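Insecticyanin-A (Manduca sexta, PDB 1Z24) binds the chromophore biliverdin IX gamma in a hydrophobic pocket, giving a blue colour that, mixed with carotenes, camouflages hornworms green. Local coordinates at residues Y8-K13 with Y117-H122; Q40-I45 with I166-S171; K67-G72 with S178-L183. One frame throughout, in Å; residues are numbered along the deposited sequence.

Contact 1 (Y8-K13 with Y117-H122); sequences YCPDVK and YNCDYH. With BLV (biliverdin IX gamma chromophore), chain B.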
loop_
_atom_site.group_PDB
_atom_site.type_symbol
_atom_site.label_atom_id
_atom_site.label_comp_id
_atom_site.label_asym_id
_atom_site.label_seq_id
_atom_site.Cartn_x
_atom_site.Cartn_y
_atom_site.Cartn_z
ATOM N N TYR A 8 6.503 1.278 4.718
ATOM C CA TYR A 8 6.801 -0.146 4.580
ATOM C C TYR A 8 6.288 -0.639 3.256
ATOM O O TYR A 8 5.444 0.008 2.667
ATOM C CB TYR A 8 6.023 -0.944 5.726
ATOM C CG TYR A 8 6.478 -0.600 7.129
ATOM C CD1 TYR A 8 7.698 -1.030 7.617
ATOM C CD2 TYR A 8 5.724 0.198 7.975
ATOM C CE1 TYR A 8 8.144 -0.737 8.911
ATOM C CE2 TYR A 8 6.151 0.531 9.254
ATOM C CZ TYR A 8 7.374 0.070 9.735
ATOM O OH TYR A 8 7.817 0.411 11.008
ATOM N N CYS A 9 6.773 -1.789 2.807
ATOM C CA CYS A 9 6.299 -2.333 1.542
ATOM C C CYS A 9 4.850 -2.621 1.696
ATOM O O CYS A 9 4.491 -2.982 2.789
ATOM C CB CYS A 9 6.986 -3.728 1.452
ATOM S SG CYS A 9 8.696 -3.490 1.006
ATOM N N PRO A 10 4.025 -2.486 0.655
ATOM C CA PRO A 10 2.602 -2.764 0.774
ATOM C C PRO A 10 2.292 -4.237 0.759
ATOM O O PRO A 10 3.118 -5.109 0.406
ATOM C CB PRO A 10 1.929 -2.330 -0.517
ATOM C CG PRO A 10 3.087 -2.225 -1.479
ATOM C CD PRO A 10 4.252 -1.793 -0.606
ATOM N N ASP A 11 1.057 -4.520 1.134
ATOM C CA ASP A 11 0.680 -5.913 1.128
ATOM C C ASP A 11 0.584 -6.320 -0.338
ATOM O O ASP A 11 0.136 -5.562 -1.193
ATOM C CB ASP A 11 -0.689 -6.007 1.791
ATOM C CG ASP A 11 -1.319 -7.419 1.925
ATOM O OD1 ASP A 11 -2.524 -7.585 2.104
ATOM O OD2 ASP A 11 -0.456 -8.429 1.820
ATOM N N VAL A 12 1.015 -7.509 -0.642
ATOM C CA VAL A 12 0.962 -8.028 -1.999
ATOM C C VAL A 12 0.966 -9.556 -1.950
ATOM O O VAL A 12 1.572 -10.173 -1.092
ATOM C CB VAL A 12 2.133 -7.502 -2.790
ATOM C CG1 VAL A 12 3.307 -7.727 -1.952
ATOM C CG2 VAL A 12 2.351 -8.515 -3.870
ATOM N N LYS A 13 0.265 -10.190 -2.844
ATOM C CA LYS A 13 0.201 -11.646 -2.888
ATOM C C LYS A 13 0.554 -12.075 -4.288
ATOM O O LYS A 13 -0.072 -11.624 -5.219
ATOM C CB LYS A 13 -1.227 -12.094 -2.593
ATOM C CG LYS A 13 -1.410 -13.586 -2.726
ATOM C CD LYS A 13 -2.863 -14.097 -2.768
ATOM C CE LYS A 13 -3.439 -14.000 -4.183
ATOM N NZ LYS A 13 -2.699 -14.717 -5.261
ATOM N N TYR A 117 8.289 -9.011 -9.375
ATOM C CA TYR A 117 8.437 -7.813 -8.573
ATOM C C TYR A 117 9.124 -8.051 -7.248
ATOM O O TYR A 117 9.302 -9.158 -6.870
ATOM C CB TYR A 117 6.962 -7.524 -8.226
ATOM C CG TYR A 117 6.561 -6.605 -7.055
ATOM C CD1 TYR A 117 6.206 -5.278 -7.305
ATOM C CD2 TYR A 117 6.501 -7.086 -5.744
ATOM C CE1 TYR A 117 5.803 -4.406 -6.287
ATOM C CE2 TYR A 117 6.089 -6.240 -4.713
ATOM C CZ TYR A 117 5.738 -4.916 -4.991
ATOM O OH TYR A 117 5.333 -4.105 -3.980
ATOM N N ASN A 118 9.521 -6.999 -6.558
ATOM C CA ASN A 118 10.147 -7.091 -5.248
ATOM C C ASN A 118 9.996 -5.732 -4.569
ATOM O O ASN A 118 9.754 -4.751 -5.240
ATOM C CB ASN A 118 11.500 -7.749 -5.040
ATOM C CG ASN A 118 12.620 -6.740 -4.931
ATOM O OD1 ASN A 118 12.831 -5.898 -5.818
ATOM N ND2 ASN A 118 13.378 -6.878 -3.873
ATOM N N CYS A 119 10.094 -5.708 -3.261
ATOM C CA CYS A 119 9.966 -4.542 -2.423
ATOM C C CYS A 119 11.019 -4.705 -1.382
ATOM O O CYS A 119 11.068 -5.702 -0.688
ATOM C CB CYS A 119 8.542 -4.389 -1.788
ATOM S SG CYS A 119 8.492 -2.789 -0.921
ATOM N N ASP A 120 11.887 -3.729 -1.319
ATOM C CA ASP A 120 13.011 -3.701 -0.395
ATOM C C ASP A 120 12.845 -2.569 0.607
ATOM O O ASP A 120 12.901 -1.386 0.235
ATOM C CB ASP A 120 14.230 -3.457 -1.295
ATOM C CG ASP A 120 15.556 -3.643 -0.594
ATOM O OD1 ASP A 120 16.514 -4.158 -1.148
ATOM O OD2 ASP A 120 15.601 -3.251 0.654
ATOM N N TYR A 121 12.640 -2.931 1.874
ATOM C CA TYR A 121 12.438 -1.909 2.904
ATOM C C TYR A 121 13.733 -1.441 3.575
ATOM O O TYR A 121 14.502 -2.261 4.025
ATOM C CB TYR A 121 11.316 -2.316 3.928
ATOM C CG TYR A 121 11.104 -1.244 5.018
ATOM C CD1 TYR A 121 10.440 -0.046 4.766
ATOM C CD2 TYR A 121 11.584 -1.408 6.319
ATOM C CE1 TYR A 121 10.286 0.939 5.736
ATOM C CE2 TYR A 121 11.395 -0.471 7.338
ATOM C CZ TYR A 121 10.771 0.723 7.021
ATOM O OH TYR A 121 10.636 1.654 7.959
ATOM N N HIS A 122 13.973 -0.127 3.638
ATOM C CA HIS A 122 15.151 0.475 4.286
ATOM C C HIS A 122 14.686 1.183 5.572
ATOM O O HIS A 122 14.221 2.297 5.534
ATOM C CB HIS A 122 15.658 1.565 3.377
ATOM C CG HIS A 122 16.303 0.960 2.184
ATOM N ND1 HIS A 122 17.676 1.053 1.953
ATOM C CD2 HIS A 122 15.761 0.270 1.136
ATOM C CE1 HIS A 122 17.935 0.415 0.789
ATOM N NE2 HIS A 122 16.806 -0.066 0.280
HETATM N NA BLV B . 17.785 -8.787 -9.117
HETATM C C1A BLV B . 18.078 -8.142 -7.963
HETATM C C2A BLV B . 17.120 -8.388 -6.898
HETATM C C3A BLV B . 16.199 -9.240 -7.432
HETATM C C4A BLV B . 16.623 -9.473 -8.825
HETATM C CMA BLV B . 14.877 -9.820 -6.800
HETATM O OA BLV B . 19.060 -7.440 -7.844
HETATM C CAA BLV B . 17.136 -7.779 -5.555
HETATM C CBA BLV B . 16.624 -6.391 -5.803
HETATM C CGA BLV B . 16.780 -5.575 -4.520
HETATM O O1A BLV B . 15.849 -5.340 -3.799
HETATM O O2A BLV B . 17.865 -5.193 -4.213
HETATM C CHB BLV B . 15.899 -10.268 -9.711
HETATM N NB BLV B . 17.271 -10.210 -11.734
HETATM C C1B BLV B . 16.078 -10.418 -11.077
HETATM C C2B BLV B . 15.052 -10.850 -11.993
HETATM C C3B BLV B . 15.636 -10.893 -13.191
HETATM C C4B BLV B . 17.031 -10.473 -13.025
HETATM C CMB BLV B . 13.614 -11.197 -11.641
HETATM C CAB BLV B . 14.977 -11.277 -14.482
HETATM C CBB BLV B . 15.345 -10.489 -15.543
HETATM C CHC BLV B . 17.961 -10.447 -14.073
HETATM N NC BLV B . 20.039 -9.579 -13.178
HETATM C C1C BLV B . 19.311 -10.244 -14.107
HETATM C C2C BLV B . 20.156 -10.701 -15.222
HETATM C C3C BLV B . 21.433 -10.373 -15.008
HETATM C C4C BLV B . 21.364 -9.643 -13.678
HETATM C CMC BLV B . 19.671 -11.501 -16.337
HETATM C CAC BLV B . 22.739 -10.561 -15.804
HETATM C CBC BLV B . 23.937 -10.584 -15.173
HETATM C CHD BLV B . 22.478 -8.993 -13.041
HETATM N ND BLV B . 21.857 -9.403 -10.684
HETATM C C1D BLV B . 22.729 -8.890 -11.687
HETATM C C2D BLV B . 23.935 -8.281 -11.046
HETATM C C3D BLV B . 23.794 -8.421 -9.685
HETATM C C4D BLV B . 22.530 -9.113 -9.504
HETATM C CMD BLV B . 25.093 -7.607 -11.718
HETATM O OD BLV B . 22.101 -9.417 -8.416
HETATM C CAD BLV B . 24.745 -7.983 -8.643
HETATM C CBD BLV B . 25.504 -9.202 -8.157
HETATM C CGD BLV B . 26.379 -8.866 -6.894
HETATM O O1D BLV B . 27.525 -8.577 -7.028
HETATM O O2D BLV B . 25.906 -8.868 -5.773
#
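The disulfide between Cys9 and Cys119 fastens the N-terminal loop 8-13 to strand 113-122 of the lipocalin barrel, with Cys9 SG 2.1 Å from Cys119 SG and a C-S-S-C torsion of -90°, within the usual range for a disulfide. In Cys119 the sulfur stands anti to the backbone N (chi1 -174°), which carries it off the strand to meet the loop. Flanking the covalent bond are two contacts made by tyrosines. Just before Cys9, Tyr8 CD1 lies over one face of the Tyr121 ring, 3.6 Å from Tyr121 CZ; the two rings meet obliquely, their planes 34° apart, and their flat surfaces give apolar contact while the hydroxyls stay at the ring tips. Before Cys119, Tyr117 takes the compact aliphatic groups of the loop: its OH is 3.9 Å from Pro10 CG, and its CE2 is 4.2 Å from Val12 CG1. Strand neighbours divide the work between the two sides of the barrel wall. Tyr117, Cys119 and Tyr121 face the loop, while Asn118 turns inward and donates from ND2 to the biliverdin carboxylate oxygen O1A, 2.9 Å away and nearly straight. An amide suits this place because OD1 can bond to His131 while ND2 holds the pigment.

Contact 2 (Q40-I45 with I166-S171); sequences QGKCTI and ISNDFS. With BLV (biliverdin IX gamma chromophore), chain B.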
loop_
_atom_site.group_PDB
_atom_site.type_symbol
_atom_site.label_atom_id
_atom_site.label_comp_id
_atom_site.label_asym_id
_atom_site.label_seq_id
_atom_site.Cartn_x
_atom_site.Cartn_y
_atom_site.Cartn_z
ATOM N N GLN A 40 22.945 -0.906 -16.678
ATOM C CA GLN A 40 23.774 -0.836 -17.879
ATOM C C GLN A 40 23.779 -2.023 -18.832
ATOM O O GLN A 40 24.262 -1.875 -19.938
ATOM C CB GLN A 40 25.224 -0.630 -17.424
ATOM C CG GLN A 40 25.754 0.822 -17.371
ATOM C CD GLN A 40 27.312 0.838 -17.145
ATOM O OE1 GLN A 40 28.128 0.750 -18.127
ATOM N NE2 GLN A 40 27.759 0.931 -15.858
ATOM N N GLY A 41 23.277 -3.187 -18.418
ATOM C CA GLY A 41 23.259 -4.369 -19.268
ATOM C C GLY A 41 22.162 -4.345 -20.333
ATOM O O GLY A 41 21.092 -3.768 -20.188
ATOM N N LYS A 42 22.406 -4.982 -21.438
ATOM C CA LYS A 42 21.393 -4.994 -22.462
ATOM C C LYS A 42 21.270 -6.407 -22.870
ATOM O O LYS A 42 22.125 -7.164 -22.416
ATOM C CB LYS A 42 21.763 -4.138 -23.639
ATOM C CG LYS A 42 22.219 -2.817 -23.079
ATOM C CD LYS A 42 21.420 -1.618 -23.567
ATOM C CE LYS A 42 22.137 -0.993 -24.781
ATOM N NZ LYS A 42 23.141 0.045 -24.464
ATOM N N CYS A 43 20.239 -6.710 -23.666
ATOM C CA CYS A 43 20.036 -8.058 -24.098
ATOM C C CYS A 43 20.000 -8.932 -22.868
ATOM O O CYS A 43 20.558 -10.009 -22.861
ATOM C CB CYS A 43 21.236 -8.486 -24.952
ATOM S SG CYS A 43 20.991 -10.067 -25.750
ATOM N N THR A 44 19.362 -8.422 -21.818
ATOM C CA THR A 44 19.243 -9.135 -20.551
ATOM C C THR A 44 18.289 -10.329 -20.573
ATOM O O THR A 44 17.109 -10.189 -20.861
ATOM C CB THR A 44 18.731 -8.168 -19.512
ATOM O OG1 THR A 44 19.589 -7.130 -19.584
ATOM C CG2 THR A 44 18.828 -8.770 -18.096
ATOM N N ILE A 45 18.814 -11.510 -20.243
ATOM C CA ILE A 45 18.000 -12.691 -20.236
ATOM C C ILE A 45 18.303 -13.557 -19.024
ATOM O O ILE A 45 19.444 -13.780 -18.628
ATOM C CB ILE A 45 18.401 -13.465 -21.466
ATOM C CG1 ILE A 45 18.365 -12.567 -22.695
ATOM C CG2 ILE A 45 17.592 -14.771 -21.599
ATOM C CD1 ILE A 45 18.787 -13.312 -23.951
ATOM N N ILE A 166 11.375 0.774 -18.150
ATOM C CA ILE A 166 12.404 1.116 -19.100
ATOM C C ILE A 166 12.641 -0.087 -19.982
ATOM O O ILE A 166 12.974 -1.151 -19.470
ATOM C CB ILE A 166 13.676 1.475 -18.388
ATOM C CG1 ILE A 166 13.519 2.831 -17.686
ATOM C CG2 ILE A 166 14.750 1.609 -19.455
ATOM C CD1 ILE A 166 14.436 2.829 -16.470
ATOM N N SER A 167 12.482 0.086 -21.303
ATOM C CA SER A 167 12.629 -1.002 -22.286
ATOM C C SER A 167 14.037 -1.464 -22.495
ATOM O O SER A 167 14.929 -0.619 -22.509
ATOM C CB SER A 167 11.982 -0.554 -23.554
ATOM O OG SER A 167 10.580 -0.811 -23.488
ATOM N N ASN A 168 14.244 -2.781 -22.615
ATOM C CA ASN A 168 15.576 -3.344 -22.835
ATOM C C ASN A 168 15.827 -3.495 -24.361
ATOM O O ASN A 168 14.972 -3.217 -25.173
ATOM C CB ASN A 168 15.830 -4.664 -22.166
ATOM C CG ASN A 168 17.303 -4.746 -21.866
ATOM O OD1 ASN A 168 18.174 -4.395 -22.683
ATOM N ND2 ASN A 168 17.579 -5.169 -20.665
ATOM N N ASP A 169 16.975 -3.931 -24.780
ATOM C CA ASP A 169 17.183 -4.029 -26.196
ATOM C C ASP A 169 17.774 -5.343 -26.524
ATOM O O ASP A 169 18.715 -5.816 -25.883
ATOM C CB ASP A 169 18.034 -2.788 -26.628
ATOM C CG ASP A 169 18.619 -2.707 -28.053
ATOM O OD1 ASP A 169 19.552 -1.971 -28.326
ATOM O OD2 ASP A 169 18.111 -3.531 -28.939
ATOM N N PHE A 170 17.167 -5.914 -27.535
ATOM C CA PHE A 170 17.550 -7.214 -28.030
ATOM C C PHE A 170 18.005 -7.215 -29.506
ATOM O O PHE A 170 17.928 -8.233 -30.180
ATOM C CB PHE A 170 16.377 -8.233 -27.802
ATOM C CG PHE A 170 16.197 -8.403 -26.303
ATOM C CD1 PHE A 170 16.946 -9.343 -25.591
ATOM C CD2 PHE A 170 15.319 -7.556 -25.615
ATOM C CE1 PHE A 170 16.817 -9.443 -24.205
ATOM C CE2 PHE A 170 15.160 -7.643 -24.228
ATOM C CZ PHE A 170 15.926 -8.591 -23.542
ATOM N N SER A 171 18.480 -6.099 -30.032
ATOM C CA SER A 171 18.942 -6.082 -31.408
ATOM C C SER A 171 20.203 -6.935 -31.505
ATOM O O SER A 171 20.852 -7.255 -30.465
ATOM C CB SER A 171 19.171 -4.665 -31.865
ATOM O OG SER A 171 20.336 -4.237 -31.232
HETATM N NA BLV B . 17.785 -8.787 -9.117
HETATM C C1A BLV B . 18.078 -8.142 -7.963
HETATM C C2A BLV B . 17.120 -8.388 -6.898
HETATM C C3A BLV B . 16.199 -9.240 -7.432
HETATM C C4A BLV B . 16.623 -9.473 -8.825
HETATM C CMA BLV B . 14.877 -9.820 -6.800
HETATM O OA BLV B . 19.060 -7.440 -7.844
HETATM C CAA BLV B . 17.136 -7.779 -5.555
HETATM C CBA BLV B . 16.624 -6.391 -5.803
HETATM C CGA BLV B . 16.780 -5.575 -4.520
HETATM O O1A BLV B . 15.849 -5.340 -3.799
HETATM O O2A BLV B . 17.865 -5.193 -4.213
HETATM C CHB BLV B . 15.899 -10.268 -9.711
HETATM N NB BLV B . 17.271 -10.210 -11.734
HETATM C C1B BLV B . 16.078 -10.418 -11.077
HETATM C C2B BLV B . 15.052 -10.850 -11.993
HETATM C C3B BLV B . 15.636 -10.893 -13.191
HETATM C C4B BLV B . 17.031 -10.473 -13.025
HETATM C CMB BLV B . 13.614 -11.197 -11.641
HETATM C CAB BLV B . 14.977 -11.277 -14.482
HETATM C CBB BLV B . 15.345 -10.489 -15.543
HETATM C CHC BLV B . 17.961 -10.447 -14.073
HETATM N NC BLV B . 20.039 -9.579 -13.178
HETATM C C1C BLV B . 19.311 -10.244 -14.107
HETATM C C2C BLV B . 20.156 -10.701 -15.222
HETATM C C3C BLV B . 21.433 -10.373 -15.008
HETATM C C4C BLV B . 21.364 -9.643 -13.678
HETATM C CMC BLV B . 19.671 -11.501 -16.337
HETATM C CAC BLV B . 22.739 -10.561 -15.804
HETATM C CBC BLV B . 23.937 -10.584 -15.173
HETATM C CHD BLV B . 22.478 -8.993 -13.041
HETATM N ND BLV B . 21.857 -9.403 -10.684
HETATM C C1D BLV B . 22.729 -8.890 -11.687
HETATM C C2D BLV B . 23.935 -8.281 -11.046
HETATM C C3D BLV B . 23.794 -8.421 -9.685
HETATM C C4D BLV B . 22.530 -9.113 -9.504
HETATM C CMD BLV B . 25.093 -7.607 -11.718
HETATM O OD BLV B . 22.101 -9.417 -8.416
HETATM C CAD BLV B . 24.745 -7.983 -8.643
HETATM C CBD BLV B . 25.504 -9.202 -8.157
HETATM C CGD BLV B . 26.379 -8.866 -6.894
HETATM O O1D BLV B . 27.525 -8.577 -7.028
HETATM O O2D BLV B . 25.906 -8.868 -5.773
#
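Asn168 and Phe170 press against Cys43 and Thr44 on the buried side of this contact, whereas Lys42 and Asp169 make its looser, solvent-facing side. The carboxamide of Asn168 works with both ends: OD1 lies 3.3 Å from Cys43 N and ND2 3.0 Å from Thr44 OG1, each a weak hydrogen bond, and ND2 is also bonded to Glu29 on strand 25-32. Cys43 N has a second weak acceptor in Asp169 O, at 2.8 Å. An alanine at Asn168 would probably leave Thr44 OG1 and Glu29 without this amide donor and Cys43 N with just the weak bond to Asp169 O. Here the chain turns into barrel strand 44-50, and the segment leading to helix 172-175 closes over the corner. A disulfide from Cys43 to Cys175 links the corner covalently to that helix. The flat ring of Phe170 slots in edge-on: its CZ is 3.3 Å from Thr44 O, near the ring plane, and its CE1 3.8 Å from Ile45 CG1. In Thr44, OG1 is anti to the carbonyl carbon (chi1 -53°) and CG2 anti to the backbone N, which sends one branch to the amide and the other to the pigment methyl CMC at 3.4 Å; Ile45 O also lies beside CMC. On the open side, Lys42 NZ stays 5.6 Å from Asp169 OD1, too far to pair. Asp169 instead forms an Asx turn, OD2 accepting from Ser171 N, and Ser171 N-caps the helix.

Contact 3 (K67-G72 with S178-L183); sequences KEYMEG and STTYSL. With BLV (biliverdin IX gamma chromophore), chain B.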
loop_
_atom_site.group_PDB
_atom_site.type_symbol
_atom_site.label_atom_id
_atom_site.label_comp_id
_atom_site.label_asym_id
_atom_site.label_seq_id
_atom_site.Cartn_x
_atom_site.Cartn_y
_atom_site.Cartn_z
ATOM N N LYS A 67 30.003 -10.110 -22.368
ATOM C CA LYS A 67 28.869 -10.771 -21.865
ATOM C C LYS A 67 29.117 -11.174 -20.468
ATOM O O LYS A 67 29.878 -12.108 -20.234
ATOM C CB LYS A 67 28.485 -12.019 -22.625
ATOM C CG LYS A 67 27.076 -12.517 -22.334
ATOM C CD LYS A 67 26.880 -14.011 -22.175
ATOM C CE LYS A 67 27.147 -14.991 -23.310
ATOM N NZ LYS A 67 25.936 -15.714 -23.783
ATOM N N GLU A 68 28.444 -10.493 -19.561
ATOM C CA GLU A 68 28.583 -10.855 -18.167
ATOM C C GLU A 68 27.473 -11.797 -17.725
ATOM O O GLU A 68 26.260 -11.645 -18.057
ATOM C CB GLU A 68 28.666 -9.652 -17.258
ATOM C CG GLU A 68 29.801 -8.765 -17.687
ATOM C CD GLU A 68 29.764 -7.469 -16.930
ATOM O OE1 GLU A 68 29.000 -7.270 -16.008
ATOM O OE2 GLU A 68 30.603 -6.583 -17.363
ATOM N N TYR A 69 27.899 -12.799 -16.938
ATOM C CA TYR A 69 26.911 -13.730 -16.489
ATOM C C TYR A 69 27.080 -14.184 -15.055
ATOM O O TYR A 69 28.111 -13.942 -14.421
ATOM C CB TYR A 69 26.853 -14.884 -17.466
ATOM C CG TYR A 69 28.131 -15.619 -17.465
ATOM C CD1 TYR A 69 28.187 -16.787 -16.700
ATOM C CD2 TYR A 69 29.238 -15.178 -18.211
ATOM C CE1 TYR A 69 29.362 -17.542 -16.680
ATOM C CE2 TYR A 69 30.425 -15.921 -18.209
ATOM C CZ TYR A 69 30.460 -17.098 -17.436
ATOM O OH TYR A 69 31.590 -17.877 -17.379
ATOM N N MET A 70 26.026 -14.838 -14.555
ATOM C CA MET A 70 25.994 -15.344 -13.191
ATOM C C MET A 70 25.331 -16.687 -13.194
ATOM O O MET A 70 24.306 -16.873 -13.858
ATOM C CB MET A 70 24.989 -14.523 -12.366
ATOM C CG MET A 70 25.310 -13.069 -12.252
ATOM S SD MET A 70 23.905 -12.077 -11.673
ATOM C CE MET A 70 23.884 -12.321 -9.917
ATOM N N GLU A 71 25.904 -17.607 -12.442
ATOM C CA GLU A 71 25.348 -18.940 -12.336
ATOM C C GLU A 71 24.938 -19.204 -10.905
ATOM O O GLU A 71 25.709 -18.894 -9.998
ATOM C CB GLU A 71 26.375 -19.982 -12.774
ATOM C CG GLU A 71 26.958 -19.642 -14.166
ATOM C CD GLU A 71 27.747 -20.771 -14.812
ATOM O OE1 GLU A 71 27.239 -21.492 -15.621
ATOM O OE2 GLU A 71 28.995 -20.911 -14.405
ATOM N N GLY A 72 23.728 -19.741 -10.669
ATOM C CA GLY A 72 23.347 -19.982 -9.295
ATOM C C GLY A 72 22.292 -21.035 -9.197
ATOM O O GLY A 72 21.959 -21.662 -10.182
ATOM N N SER A 178 32.098 -9.874 -27.788
ATOM C CA SER A 178 33.351 -10.447 -28.233
ATOM C C SER A 178 33.905 -11.332 -27.144
ATOM O O SER A 178 34.655 -12.268 -27.396
ATOM C CB SER A 178 34.344 -9.364 -28.521
ATOM O OG SER A 178 34.561 -8.668 -27.291
ATOM N N THR A 179 33.522 -11.044 -25.908
ATOM C CA THR A 179 34.018 -11.855 -24.822
ATOM C C THR A 179 33.046 -11.949 -23.670
ATOM O O THR A 179 32.117 -11.140 -23.614
ATOM C CB THR A 179 35.362 -11.291 -24.353
ATOM O OG1 THR A 179 36.015 -12.239 -23.522
ATOM C CG2 THR A 179 35.088 -9.977 -23.639
ATOM N N THR A 180 33.311 -12.943 -22.769
ATOM C CA THR A 180 32.525 -13.243 -21.571
ATOM C C THR A 180 33.181 -13.037 -20.208
ATOM O O THR A 180 34.376 -12.863 -20.034
ATOM C CB THR A 180 31.917 -14.582 -21.625
ATOM O OG1 THR A 180 32.817 -15.505 -21.147
ATOM C CG2 THR A 180 31.558 -14.867 -23.043
ATOM N N TYR A 181 32.373 -13.050 -19.194
ATOM C CA TYR A 181 32.940 -12.864 -17.881
ATOM C C TYR A 181 31.933 -13.252 -16.865
ATOM O O TYR A 181 30.788 -12.773 -16.881
ATOM C CB TYR A 181 33.383 -11.451 -17.712
ATOM C CG TYR A 181 33.749 -11.084 -16.329
ATOM C CD1 TYR A 181 35.074 -11.240 -15.937
ATOM C CD2 TYR A 181 32.827 -10.573 -15.415
ATOM C CE1 TYR A 181 35.499 -10.897 -14.654
ATOM C CE2 TYR A 181 33.242 -10.222 -14.127
ATOM C CZ TYR A 181 34.577 -10.384 -13.744
ATOM O OH TYR A 181 35.016 -10.037 -12.476
ATOM N N SER A 182 32.392 -14.145 -16.014
ATOM C CA SER A 182 31.589 -14.668 -14.938
ATOM C C SER A 182 31.584 -13.766 -13.707
ATOM O O SER A 182 32.594 -13.592 -13.064
ATOM C CB SER A 182 32.233 -15.939 -14.420
ATOM O OG SER A 182 31.374 -16.564 -13.468
ATOM N N LEU A 183 30.452 -13.203 -13.358
ATOM C CA LEU A 183 30.409 -12.362 -12.191
ATOM C C LEU A 183 30.465 -13.191 -10.930
ATOM O O LEU A 183 30.939 -12.731 -9.918
ATOM C CB LEU A 183 29.109 -11.522 -12.151
ATOM C CG LEU A 183 28.999 -10.578 -13.348
ATOM C CD1 LEU A 183 27.624 -10.084 -13.421
ATOM C CD2 LEU A 183 29.882 -9.372 -13.146
HETATM N NA BLV B . 17.785 -8.787 -9.117
HETATM C C1A BLV B . 18.078 -8.142 -7.963
HETATM C C2A BLV B . 17.120 -8.388 -6.898
HETATM C C3A BLV B . 16.199 -9.240 -7.432
HETATM C C4A BLV B . 16.623 -9.473 -8.825
HETATM C CMA BLV B . 14.877 -9.820 -6.800
HETATM O OA BLV B . 19.060 -7.440 -7.844
HETATM C CAA BLV B . 17.136 -7.779 -5.555
HETATM C CBA BLV B . 16.624 -6.391 -5.803
HETATM C CGA BLV B . 16.780 -5.575 -4.520
HETATM O O1A BLV B . 15.849 -5.340 -3.799
HETATM O O2A BLV B . 17.865 -5.193 -4.213
HETATM C CHB BLV B . 15.899 -10.268 -9.711
HETATM N NB BLV B . 17.271 -10.210 -11.734
HETATM C C1B BLV B . 16.078 -10.418 -11.077
HETATM C C2B BLV B . 15.052 -10.850 -11.993
HETATM C C3B BLV B . 15.636 -10.893 -13.191
HETATM C C4B BLV B . 17.031 -10.473 -13.025
HETATM C CMB BLV B . 13.614 -11.197 -11.641
HETATM C CAB BLV B . 14.977 -11.277 -14.482
HETATM C CBB BLV B . 15.345 -10.489 -15.543
HETATM C CHC BLV B . 17.961 -10.447 -14.073
HETATM N NC BLV B . 20.039 -9.579 -13.178
HETATM C C1C BLV B . 19.311 -10.244 -14.107
HETATM C C2C BLV B . 20.156 -10.701 -15.222
HETATM C C3C BLV B . 21.433 -10.373 -15.008
HETATM C C4C BLV B . 21.364 -9.643 -13.678
HETATM C CMC BLV B . 19.671 -11.501 -16.337
HETATM C CAC BLV B . 22.739 -10.561 -15.804
HETATM C CBC BLV B . 23.937 -10.584 -15.173
HETATM C CHD BLV B . 22.478 -8.993 -13.041
HETATM N ND BLV B . 21.857 -9.403 -10.684
HETATM C C1D BLV B . 22.729 -8.890 -11.687
HETATM C C2D BLV B . 23.935 -8.281 -11.046
HETATM C C3D BLV B . 23.794 -8.421 -9.685
HETATM C C4D BLV B . 22.530 -9.113 -9.504
HETATM C CMD BLV B . 25.093 -7.607 -11.718
HETATM O OD BLV B . 22.101 -9.417 -8.416
HETATM C CAD BLV B . 24.745 -7.983 -8.643
HETATM C CBD BLV B . 25.504 -9.202 -8.157
HETATM C CGD BLV B . 26.379 -8.866 -6.894
HETATM O O1D BLV B . 27.525 -8.577 -7.028
HETATM O O2D BLV B . 25.906 -8.868 -5.773
#
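Leu183, just past strand 179-182, points its side chain toward strand 66-76, where it meets Tyr69, Glu68 and Met70. Its CB rests 3.5 Å from Tyr69 O. CG, anti to the carbonyl carbon (chi1 -62°), comes 4.0 Å from Glu68 CB. There the chain forks: CD1 reaches the biliverdin methyl CMD at 3.9 Å and also touches Met70 CG, while CD2 lies 3.7 Å from Glu68 OE1, a van der Waals contact. A branched aliphatic residue suits the spot, since one methyl meets both the ligand and Met70, and the other meets Glu68. The backbone of the same residue completes a short parallel ladder: Leu183 N donates to Tyr69 O over 2.7 Å, following bonds from Lys67 N to Thr179 O, Tyr181 N to Lys67 O and Tyr69 N to Tyr181 O. The strands, 27° from parallel, thus add a C-terminal strand to the barrel. Beside the ladder, Ser182 CA sits 3.8 Å from the centroid of the Tyr69 ring, a CH-pi contact over its face, with Ser182 OG bonded onward to Thr184. Backbone polar groups therefore hold the strands together, while the side chains that reach the ligand, Leu183 and Met70, offer it apolar or polarisable groups.

All three contacts bring chain ends or late segments against the lipocalin barrel, and all three touch the same biliverdin. Contact 1 and contact 2 lie on opposite sides of the chain's centre, their own centres 25 Å apart; contact 1 and contact 3 are likewise opposed, at 29 Å. Contacts 2 and 3 are nearer neighbours, with centres 15 Å apart and nearest atoms about 7 Å apart, yet they do not touch. The pigment bridges these gaps: contact 1 grips a propionate by a polar bond, whereas side chains and backbone carbonyls of contacts 2 and 3 meet its rings and substituents by van der Waals contact. Contact 1 contains a whole disulfide, contact 2 one cysteine of another, and contact 3 relies on backbone pairing.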